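Glycosyltransferase (duf1792) (Streptococcus sanguinis, PDB 5V4A) probably transfers sugars from UDP-sugar donors as the C-terminal GT-D-type glycosyltransferase domain of a longer protein, and binds UDP. Local coordinates at residues L18-D30 and V208-G222. Residues are numbered along the deposited sequence; the frame is centred on the assembly and turned at random.
Sequences LLEKGASVVRFGD and VYDLVQEGYRALDIG. With UDP (uridine-5'-diphosphate), chain C.
Asp220 and Arg27 meet nearly at right angles where two parallel strands end at the UDP diphosphate. Arg27 NH2 forms a salt bridge with Asp220 OD1 (2.8 Å), reaching it from above the carboxylate plane, while NE donates to the backbone Asp220 O at 2.7 Å. This side-on grip fixes the rotation of the guanidinium, and a bend at chi3 (-70°) turns its end to the ligand: NH1 and NH2 both bond UDP O1B, and NH2 bonds O2A more weakly. Asp220 OD2 accepts a hydrogen bond from Arg27 N (3.3 Å) and forms a salt bridge with Lys205, which also binds UDP. Between the strands, Val25 N donates to Ala218 O and Asp220 N to Val25 O. This single bridge, centred on Val25 and Leu219, joins the outermost strands of the two parallel sheets of the GT-D fold, 24-27 and 218-220. At the other end, Arg217 lies extended from CG to NE across Gly22, and its NH2 bonds Ala23 O (2.7 Å) almost exactly in the guanidinium plane. Ser24 OG accepts a nearly straight bond from Ala218 N (2.9 Å, 170°), with Val212 CG2 packed against it. Val26 CG1 presses tightly on Val208 CG1 of helix 201-213 (3.4 Å).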
ATOM      1  N   LEU A  18      -2.031 -10.936  -2.917  1.00 15.52           N
ATOM      2  CA  LEU A  18      -2.610 -10.511  -4.188  1.00 14.24           C
ATOM      3  C   LEU A  18      -1.648  -9.625  -4.966  1.00 21.19           C
ATOM      4  O   LEU A  18      -1.591  -9.703  -6.197  1.00 19.29           O
ATOM      5  CB  LEU A  18      -3.940  -9.786  -3.945  1.00 14.11           C
ATOM      6  CG  LEU A  18      -5.083 -10.599  -3.323  1.00 20.90           C
ATOM      7  CD1 LEU A  18      -6.331  -9.743  -3.072  1.00 17.99           C
ATOM      8  CD2 LEU A  18      -5.443 -11.824  -4.186  1.00 24.19           C
ATOM      9  N   LEU A  19      -0.923  -8.740  -4.268  1.00 14.19           N
ATOM     10  CA  LEU A  19       0.066  -7.894  -4.934  1.00 18.89           C
ATOM     11  C   LEU A  19       1.237  -8.710  -5.460  1.00 14.43           C
ATOM     12  O   LEU A  19       1.729  -8.450  -6.563  1.00 15.68           O
ATOM     13  CB  LEU A  19       0.574  -6.820  -3.976  1.00 14.14           C
ATOM     14  CG  LEU A  19      -0.472  -5.742  -3.681  1.00 13.98           C
ATOM     15  CD1 LEU A  19      -0.124  -4.938  -2.438  1.00 15.06           C
ATOM     16  CD2 LEU A  19      -0.600  -4.831  -4.882  1.00 14.01           C
ATOM     17  N   GLU A  20       1.706  -9.675  -4.667  1.00 14.50           N
ATOM     18  CA  GLU A  20       2.831 -10.519  -5.061  1.00 14.72           C
ATOM     19  C   GLU A  20       2.470 -11.442  -6.217  1.00 14.84           C
ATOM     20  O   GLU A  20       3.220 -11.552  -7.194  1.00 16.24           O
ATOM     21  CB  GLU A  20       3.292 -11.351  -3.869  1.00 15.99           C
ATOM     22  CG  GLU A  20       4.563 -12.142  -4.126  1.00 18.33           C
ATOM     23  CD  GLU A  20       5.801 -11.276  -4.054  1.00 34.61           C
ATOM     24  OE1 GLU A  20       6.633 -11.340  -4.987  1.00 41.20           O
ATOM     25  OE2 GLU A  20       5.941 -10.539  -3.056  1.00 30.35           O
ATOM     26  N   LYS A  21       1.341 -12.143  -6.109  1.00 15.82           N
ATOM     27  CA  LYS A  21       1.027 -13.217  -7.042  1.00 15.98           C
ATOM     28  C   LYS A  21       0.095 -12.793  -8.165  1.00 24.24           C
ATOM     29  O   LYS A  21       0.046 -13.470  -9.196  1.00 22.87           O
ATOM     30  CB  LYS A  21       0.396 -14.397  -6.293  1.00 18.99           C
ATOM     31  CG  LYS A  21       1.282 -14.996  -5.223  1.00 22.98           C
ATOM     32  CD  LYS A  21       2.656 -15.313  -5.774  1.00 29.78           C
ATOM     33  CE  LYS A  21       3.356 -16.373  -4.949  1.00 42.64           C
ATOM     34  NZ  LYS A  21       2.917 -17.749  -5.327  1.00 53.14           N
ATOM     35  N   GLY A  22      -0.626 -11.689  -8.004  1.00 20.31           N
ATOM     36  CA  GLY A  22      -1.604 -11.311  -8.991  1.00 14.71           C
ATOM     37  C   GLY A  22      -2.813 -12.215  -9.029  1.00 15.40           C
ATOM     38  O   GLY A  22      -3.545 -12.217 -10.018  1.00 14.90           O
ATOM     39  N   ALA A  23      -3.070 -12.943  -7.949  1.00 14.68           N
ATOM     40  CA  ALA A  23      -4.165 -13.901  -7.914  1.00 23.98           C
ATOM     41  C   ALA A  23      -5.517 -13.203  -7.926  1.00 16.02           C
ATOM     42  O   ALA A  23      -5.653 -12.042  -7.529  1.00 16.78           O
ATOM     43  CB  ALA A  23      -4.067 -14.780  -6.667  1.00 28.19           C
ATOM     44  N   SER A  24      -6.521 -13.929  -8.412  1.00 17.70           N
ATOM     45  CA  SER A  24      -7.904 -13.559  -8.176  1.00 14.63           C
ATOM     46  C   SER A  24      -8.257 -13.839  -6.718  1.00 14.56           C
ATOM     47  O   SER A  24      -7.554 -14.569  -6.019  1.00 15.66           O
ATOM     48  CB  SER A  24      -8.822 -14.353  -9.105  1.00 14.78           C
ATOM     49  OG  SER A  24      -8.688 -13.924 -10.443  1.00 14.87           O
ATOM     50  N   VAL A  25      -9.399 -13.316  -6.257  1.00 14.50           N
ATOM     51  CA  VAL A  25      -9.778 -13.551  -4.868  1.00 14.46           C
ATOM     52  C   VAL A  25     -11.281 -13.746  -4.749  1.00 14.52           C
ATOM     53  O   VAL A  25     -12.057 -13.065  -5.425  1.00 14.52           O
ATOM     54  CB  VAL A  25      -9.313 -12.405  -3.947  1.00 16.06           C
ATOM     55  CG1 VAL A  25     -10.001 -11.103  -4.314  1.00 14.23           C
ATOM     56  CG2 VAL A  25      -9.599 -12.761  -2.506  1.00 14.31           C
ATOM     57  N   VAL A  26     -11.670 -14.685  -3.879  1.00 16.37           N
ATOM     58  CA  VAL A  26     -13.055 -14.913  -3.472  1.00 22.64           C
ATOM     59  C   VAL A  26     -13.095 -14.953  -1.952  1.00 14.67           C
ATOM     60  O   VAL A  26     -12.259 -15.604  -1.317  1.00 23.79           O
ATOM     61  CB  VAL A  26     -13.679 -16.209  -4.044  1.00 23.05           C
ATOM     62  CG1 VAL A  26     -14.028 -16.032  -5.482  1.00 18.86           C
ATOM     63  CG2 VAL A  26     -12.803 -17.475  -3.804  1.00 14.96           C
ATOM     64  N   ARG A  27     -14.065 -14.248  -1.370  1.00 16.82           N
ATOM     65  CA  ARG A  27     -14.181 -14.113   0.074  1.00 15.43           C
ATOM     66  C   ARG A  27     -15.528 -14.670   0.501  1.00 17.72           C
ATOM     67  O   ARG A  27     -16.544 -14.424  -0.153  1.00 26.31           O
ATOM     68  CB  ARG A  27     -14.062 -12.643   0.517  1.00 14.52           C
ATOM     69  CG  ARG A  27     -13.096 -11.797  -0.286  1.00 20.15           C
ATOM     70  CD  ARG A  27     -13.289 -10.299  -0.011  1.00 18.09           C
ATOM     71  NE  ARG A  27     -14.565  -9.922  -0.604  1.00 22.01           N
ATOM     72  CZ  ARG A  27     -15.699  -9.816   0.076  1.00 22.15           C
ATOM     73  NH1 ARG A  27     -15.690  -9.956   1.403  1.00 14.45           N
ATOM     74  NH2 ARG A  27     -16.831  -9.547  -0.571  1.00 15.51           N
ATOM     75  N   PHE A  28     -15.550 -15.401   1.601  1.00 17.56           N
ATOM     76  CA  PHE A  28     -16.803 -15.916   2.136  1.00 16.50           C
ATOM     77  C   PHE A  28     -17.018 -15.319   3.508  1.00 15.18           C
ATOM     78  O   PHE A  28     -16.120 -15.365   4.349  1.00 16.89           O
ATOM     79  CB  PHE A  28     -16.787 -17.441   2.203  1.00 15.35           C
ATOM     80  CG  PHE A  28     -16.804 -18.079   0.865  1.00 20.00           C
ATOM     81  CD1 PHE A  28     -15.619 -18.396   0.217  1.00 22.20           C
ATOM     82  CD2 PHE A  28     -18.011 -18.331   0.229  1.00 22.42           C
ATOM     83  CE1 PHE A  28     -15.641 -18.978  -1.038  1.00 16.45           C
ATOM     84  CE2 PHE A  28     -18.049 -18.902  -1.018  1.00 21.78           C
ATOM     85  CZ  PHE A  28     -16.853 -19.230  -1.659  1.00 15.47           C
ATOM     86  N   GLY A  29     -18.197 -14.731   3.719  1.00 15.26           N
ATOM     87  CA  GLY A  29     -18.540 -14.173   5.007  1.00 15.32           C
ATOM     88  C   GLY A  29     -19.748 -14.853   5.613  1.00 20.66           C
ATOM     89  O   GLY A  29     -20.128 -15.956   5.205  1.00 16.94           O
ATOM     90  N   ASP A  30     -20.359 -14.196   6.599  1.00 18.81           N
ATOM     91  CA  ASP A  30     -21.462 -14.802   7.333  1.00 21.53           C
ATOM     92  C   ASP A  30     -22.694 -15.009   6.462  1.00 19.86           C
ATOM     93  O   ASP A  30     -23.455 -15.952   6.691  1.00 17.88           O
ATOM     94  CB  ASP A  30     -21.789 -13.944   8.559  1.00 28.09           C
ATOM     95  CG  ASP A  30     -21.944 -12.477   8.220  1.00 32.51           C
ATOM     96  OD1 ASP A  30     -20.954 -11.851   7.776  1.00 32.80           O
ATOM     97  OD2 ASP A  30     -23.059 -11.947   8.392  1.00 39.19           O
ATOM     98  N   VAL A 208     -16.680 -14.897  -9.788  1.00 16.06           N
ATOM     99  CA  VAL A 208     -15.218 -14.909  -9.830  1.00 13.08           C
ATOM    100  C   VAL A 208     -14.715 -16.318 -10.118  1.00 13.64           C
ATOM    101  O   VAL A 208     -13.830 -16.515 -10.957  1.00 13.67           O
ATOM    102  CB  VAL A 208     -14.610 -14.367  -8.528  1.00 12.67           C
ATOM    103  CG1 VAL A 208     -13.093 -14.703  -8.522  1.00 12.58           C
ATOM    104  CG2 VAL A 208     -14.819 -12.872  -8.422  1.00 15.44           C
ATOM    105  N   TYR A 209     -15.230 -17.312  -9.392  1.00 14.16           N
ATOM    106  CA  TYR A 209     -14.764 -18.680  -9.623  1.00 16.17           C
ATOM    107  C   TYR A 209     -14.932 -19.080 -11.081  1.00 15.12           C
ATOM    108  O   TYR A 209     -13.991 -19.582 -11.715  1.00 15.31           O
ATOM    109  CB  TYR A 209     -15.497 -19.671  -8.723  1.00 17.94           C
ATOM    110  CG  TYR A 209     -14.995 -21.078  -8.939  1.00 19.85           C
ATOM    111  CD1 TYR A 209     -13.982 -21.594  -8.165  1.00 24.49           C
ATOM    112  CD2 TYR A 209     -15.525 -21.882  -9.945  1.00 16.59           C
ATOM    113  CE1 TYR A 209     -13.504 -22.881  -8.383  1.00 16.72           C
ATOM    114  CE2 TYR A 209     -15.046 -23.170 -10.174  1.00 23.92           C
ATOM    115  CZ  TYR A 209     -14.048 -23.664  -9.378  1.00 28.12           C
ATOM    116  OH  TYR A 209     -13.567 -24.941  -9.587  1.00 36.24           O
ATOM    117  N   ASP A 210     -16.126 -18.860 -11.634  1.00 15.64           N
ATOM    118  CA  ASP A 210     -16.395 -19.266 -13.010  1.00 19.37           C
ATOM    119  C   ASP A 210     -15.517 -18.505 -13.988  1.00 21.98           C
ATOM    120  O   ASP A 210     -15.051 -19.068 -14.986  1.00 23.75           O
ATOM    121  CB  ASP A 210     -17.874 -19.050 -13.353  1.00 16.10           C
ATOM    122  CG  ASP A 210     -18.775 -20.146 -12.820  1.00 16.80           C
ATOM    123  OD1 ASP A 210     -18.267 -21.176 -12.330  1.00 30.19           O
ATOM    124  OD2 ASP A 210     -20.006 -19.977 -12.903  1.00 25.13           O
ATOM    125  N   LEU A 211     -15.303 -17.215 -13.736  1.00 14.70           N
ATOM    126  CA  LEU A 211     -14.473 -16.413 -14.623  1.00 14.36           C
ATOM    127  C   LEU A 211     -13.010 -16.838 -14.564  1.00 16.82           C
ATOM    128  O   LEU A 211     -12.331 -16.839 -15.595  1.00 18.09           O
ATOM    129  CB  LEU A 211     -14.613 -14.931 -14.257  1.00 13.61           C
ATOM    130  CG  LEU A 211     -15.917 -14.253 -14.670  1.00 24.19           C
ATOM    131  CD1 LEU A 211     -15.929 -12.820 -14.152  1.00 22.78           C
ATOM    132  CD2 LEU A 211     -16.101 -14.301 -16.178  1.00 16.13           C
ATOM    133  N   VAL A 212     -12.529 -17.262 -13.390  1.00 14.23           N
ATOM    134  CA  VAL A 212     -11.157 -17.760 -13.278  1.00 15.21           C
ATOM    135  C   VAL A 212     -10.958 -18.984 -14.164  1.00 23.10           C
ATOM    136  O   VAL A 212      -9.934 -19.126 -14.843  1.00 20.80           O
ATOM    137  CB  VAL A 212     -10.832 -18.084 -11.806  1.00 14.20           C
ATOM    138  CG1 VAL A 212      -9.555 -18.911 -11.704  1.00 15.60           C
ATOM    139  CG2 VAL A 212     -10.714 -16.786 -10.985  1.00 13.45           C
ATOM    140  N   GLN A 213     -11.952 -19.863 -14.207  1.00 17.49           N
ATOM    141  CA  GLN A 213     -11.820 -21.076 -15.010  1.00 17.24           C
ATOM    142  C   GLN A 213     -11.665 -20.743 -16.488  1.00 16.75           C
ATOM    143  O   GLN A 213     -11.107 -21.539 -17.256  1.00 21.36           O
ATOM    144  CB  GLN A 213     -13.028 -21.982 -14.783  1.00 20.32           C
ATOM    145  CG  GLN A 213     -13.289 -22.318 -13.317  1.00 18.05           C
ATOM    146  CD  GLN A 213     -12.041 -22.704 -12.528  1.00 22.40           C
ATOM    147  OE1 GLN A 213     -11.272 -23.581 -12.927  1.00 24.47           O
ATOM    148  NE2 GLN A 213     -11.841 -22.042 -11.392  1.00 25.75           N
ATOM    149  N   GLU A 214     -12.210 -19.604 -16.915  1.00 23.22           N
ATOM    150  CA  GLU A 214     -12.083 -19.119 -18.278  1.00 28.44           C
ATOM    151  C   GLU A 214     -10.879 -18.212 -18.475  1.00 22.94           C
ATOM    152  O   GLU A 214     -10.748 -17.599 -19.539  1.00 21.44           O
ATOM    153  CB  GLU A 214     -13.364 -18.405 -18.700  1.00 30.22           C
ATOM    154  CG  GLU A 214     -14.562 -19.313 -18.707  1.00 35.36           C
ATOM    155  CD  GLU A 214     -15.798 -18.604 -19.194  1.00 43.45           C
ATOM    156  OE1 GLU A 214     -15.700 -17.919 -20.232  1.00 47.90           O
ATOM    157  OE2 GLU A 214     -16.858 -18.728 -18.540  1.00 42.29           O
ATOM    158  N   GLY A 215     -10.026 -18.075 -17.467  1.00 14.79           N
ATOM    159  CA  GLY A 215      -8.768 -17.372 -17.645  1.00 14.70           C
ATOM    160  C   GLY A 215      -8.783 -15.872 -17.431  1.00 17.95           C
ATOM    161  O   GLY A 215      -7.823 -15.205 -17.843  1.00 15.01           O
ATOM    162  N   TYR A 216      -9.831 -15.320 -16.811  1.00 19.07           N
ATOM    163  CA  TYR A 216      -9.887 -13.916 -16.413  1.00 17.71           C
ATOM    164  C   TYR A 216      -9.327 -13.725 -15.007  1.00 14.92           C
ATOM    165  O   TYR A 216      -9.226 -14.669 -14.215  1.00 16.21           O
ATOM    166  CB  TYR A 216     -11.318 -13.368 -16.436  1.00 14.20           C
ATOM    167  CG  TYR A 216     -11.995 -13.386 -17.787  1.00 21.94           C
ATOM    168  CD1 TYR A 216     -11.902 -12.298 -18.643  1.00 18.76           C
ATOM    169  CD2 TYR A 216     -12.735 -14.490 -18.202  1.00 25.71           C
ATOM    170  CE1 TYR A 216     -12.521 -12.312 -19.883  1.00 22.65           C
ATOM    171  CE2 TYR A 216     -13.351 -14.514 -19.447  1.00 24.01           C
ATOM    172  CZ  TYR A 216     -13.236 -13.422 -20.282  1.00 25.36           C
ATOM    173  OH  TYR A 216     -13.846 -13.431 -21.516  1.00 27.34           O
ATOM    174  N   ARG A 217      -8.987 -12.476 -14.691  1.00 16.93           N
ATOM    175  CA  ARG A 217      -8.597 -12.104 -13.338  1.00 16.59           C
ATOM    176  C   ARG A 217      -9.691 -11.248 -12.722  1.00 15.43           C
ATOM    177  O   ARG A 217     -10.106 -10.244 -13.305  1.00 13.24           O
ATOM    178  CB  ARG A 217      -7.260 -11.359 -13.297  1.00 20.37           C
ATOM    179  CG  ARG A 217      -6.834 -11.172 -11.851  1.00 23.79           C
ATOM    180  CD  ARG A 217      -5.501 -10.507 -11.629  1.00 34.32           C
ATOM    181  NE  ARG A 217      -5.272 -10.479 -10.184  1.00 38.57           N
ATOM    182  CZ  ARG A 217      -4.634  -9.538  -9.504  1.00 25.02           C
ATOM    183  NH1 ARG A 217      -4.102  -8.497 -10.127  1.00 22.52           N
ATOM    184  NH2 ARG A 217      -4.504  -9.679  -8.186  1.00 16.52           N
ATOM    185  N   ALA A 218     -10.152 -11.644 -11.546  1.00 16.82           N
ATOM    186  CA  ALA A 218     -11.313 -11.019 -10.936  1.00 14.02           C
ATOM    187  C   ALA A 218     -11.119 -10.982  -9.435  1.00 14.81           C
ATOM    188  O   ALA A 218     -10.672 -11.965  -8.837  1.00 14.82           O
ATOM    189  CB  ALA A 218     -12.609 -11.771 -11.287  1.00 12.95           C
ATOM    190  N   LEU A 219     -11.485  -9.853  -8.836  1.00 14.38           N
ATOM    191  CA  LEU A 219     -11.387  -9.637  -7.396  1.00 13.81           C
ATOM    192  C   LEU A 219     -12.771  -9.375  -6.813  1.00 12.65           C
ATOM    193  O   LEU A 219     -13.415  -8.371  -7.149  1.00 12.55           O
ATOM    194  CB  LEU A 219     -10.473  -8.463  -7.068  1.00 12.86           C
ATOM    195  CG  LEU A 219      -9.146  -8.450  -7.811  1.00 13.65           C
ATOM    196  CD1 LEU A 219      -8.506  -7.091  -7.639  1.00 12.19           C
ATOM    197  CD2 LEU A 219      -8.291  -9.557  -7.263  1.00 17.26           C
ATOM    198  N   ASP A 220     -13.201 -10.265  -5.924  1.00 17.07           N
ATOM    199  CA  ASP A 220     -14.419 -10.094  -5.132  1.00 21.27           C
ATOM    200  C   ASP A 220     -14.094  -9.130  -4.003  1.00 12.96           C
ATOM    201  O   ASP A 220     -13.424  -9.515  -3.041  1.00 16.90           O
ATOM    202  CB  ASP A 220     -14.880 -11.448  -4.597  1.00 13.31           C
ATOM    203  CG  ASP A 220     -15.960 -11.342  -3.516  1.00 21.94           C
ATOM    204  OD1 ASP A 220     -16.488 -10.245  -3.282  1.00 17.58           O
ATOM    205  OD2 ASP A 220     -16.279 -12.370  -2.893  1.00 18.57           O
ATOM    206  N   ILE A 221     -14.566  -7.884  -4.097  1.00 12.84           N
ATOM    207  CA  ILE A 221     -14.226  -6.898  -3.079  1.00 12.83           C
ATOM    208  C   ILE A 221     -15.456  -6.290  -2.415  1.00 12.99           C
ATOM    209  O   ILE A 221     -15.323  -5.343  -1.642  1.00 13.19           O
ATOM    210  CB  ILE A 221     -13.302  -5.790  -3.629  1.00 22.46           C
ATOM    211  CG1 ILE A 221     -13.948  -5.048  -4.804  1.00 21.50           C
ATOM    212  CG2 ILE A 221     -11.943  -6.377  -4.008  1.00 13.39           C
ATOM    213  CD1 ILE A 221     -13.113  -3.871  -5.290  1.00 16.58           C
ATOM    214  N   GLY A 222     -16.647  -6.812  -2.698  1.00 14.49           N
ATOM    215  CA  GLY A 222     -17.815  -6.583  -1.853  1.00 14.39           C
ATOM    216  C   GLY A 222     -18.113  -5.167  -1.389  1.00 13.41           C
ATOM    217  O   GLY A 222     -18.312  -4.258  -2.197  1.00 13.25           O
TER
HETATM  218  N1  UDP C 301     -25.220  -7.050  -4.064  1.00 11.34           N
HETATM  219  C2  UDP C 301     -25.789  -6.844  -5.299  1.00 10.60           C
HETATM  220  N3  UDP C 301     -26.672  -7.810  -5.702  1.00 14.87           N
HETATM  221  C4  UDP C 301     -27.041  -8.943  -5.004  1.00 14.81           C
HETATM  222  C5  UDP C 301     -26.401  -9.095  -3.737  1.00  9.50           C
HETATM  223  C6  UDP C 301     -25.516  -8.167  -3.318  1.00  9.59           C
HETATM  224  O2  UDP C 301     -25.533  -5.872  -5.993  1.00 18.30           O
HETATM  225  O4  UDP C 301     -27.853  -9.741  -5.509  1.00 17.16           O
HETATM  226  C1' UDP C 301     -24.198  -6.069  -3.612  1.00 15.16           C
HETATM  227  C2' UDP C 301     -24.588  -5.096  -2.507  1.00 20.59           C
HETATM  228  O2' UDP C 301     -25.395  -4.034  -3.014  1.00 16.95           O
HETATM  229  C3' UDP C 301     -23.189  -4.643  -2.037  1.00 18.77           C
HETATM  230  C4' UDP C 301     -22.303  -5.878  -2.299  1.00 18.02           C
HETATM  231  O4' UDP C 301     -23.110  -6.787  -3.077  1.00 13.61           O
HETATM  232  O3' UDP C 301     -22.666  -3.572  -2.815  1.00 17.53           O
HETATM  233  C5' UDP C 301     -21.763  -6.571  -1.070  1.00 12.73           C
HETATM  234  O5' UDP C 301     -21.088  -7.811  -1.379  1.00 10.41           O
HETATM  235  PA  UDP C 301     -20.576  -8.765  -0.227  1.00 14.88           P
HETATM  236  O1A UDP C 301     -21.747  -9.366   0.545  1.00 21.32           O
HETATM  237  O2A UDP C 301     -19.617  -9.709  -0.851  1.00 18.96           O
HETATM  238  O3A UDP C 301     -19.804  -7.765   0.810  1.00 16.29           O
HETATM  239  PB  UDP C 301     -18.796  -7.993   2.018  1.00 14.72           P
HETATM  240  O1B UDP C 301     -18.589  -9.512   2.010  1.00 17.49           O
HETATM  241  O2B UDP C 301     -19.626  -7.563   3.250  1.00 14.63           O
HETATM  242  O3B UDP C 301     -17.521  -7.227   1.828  1.00 17.22           O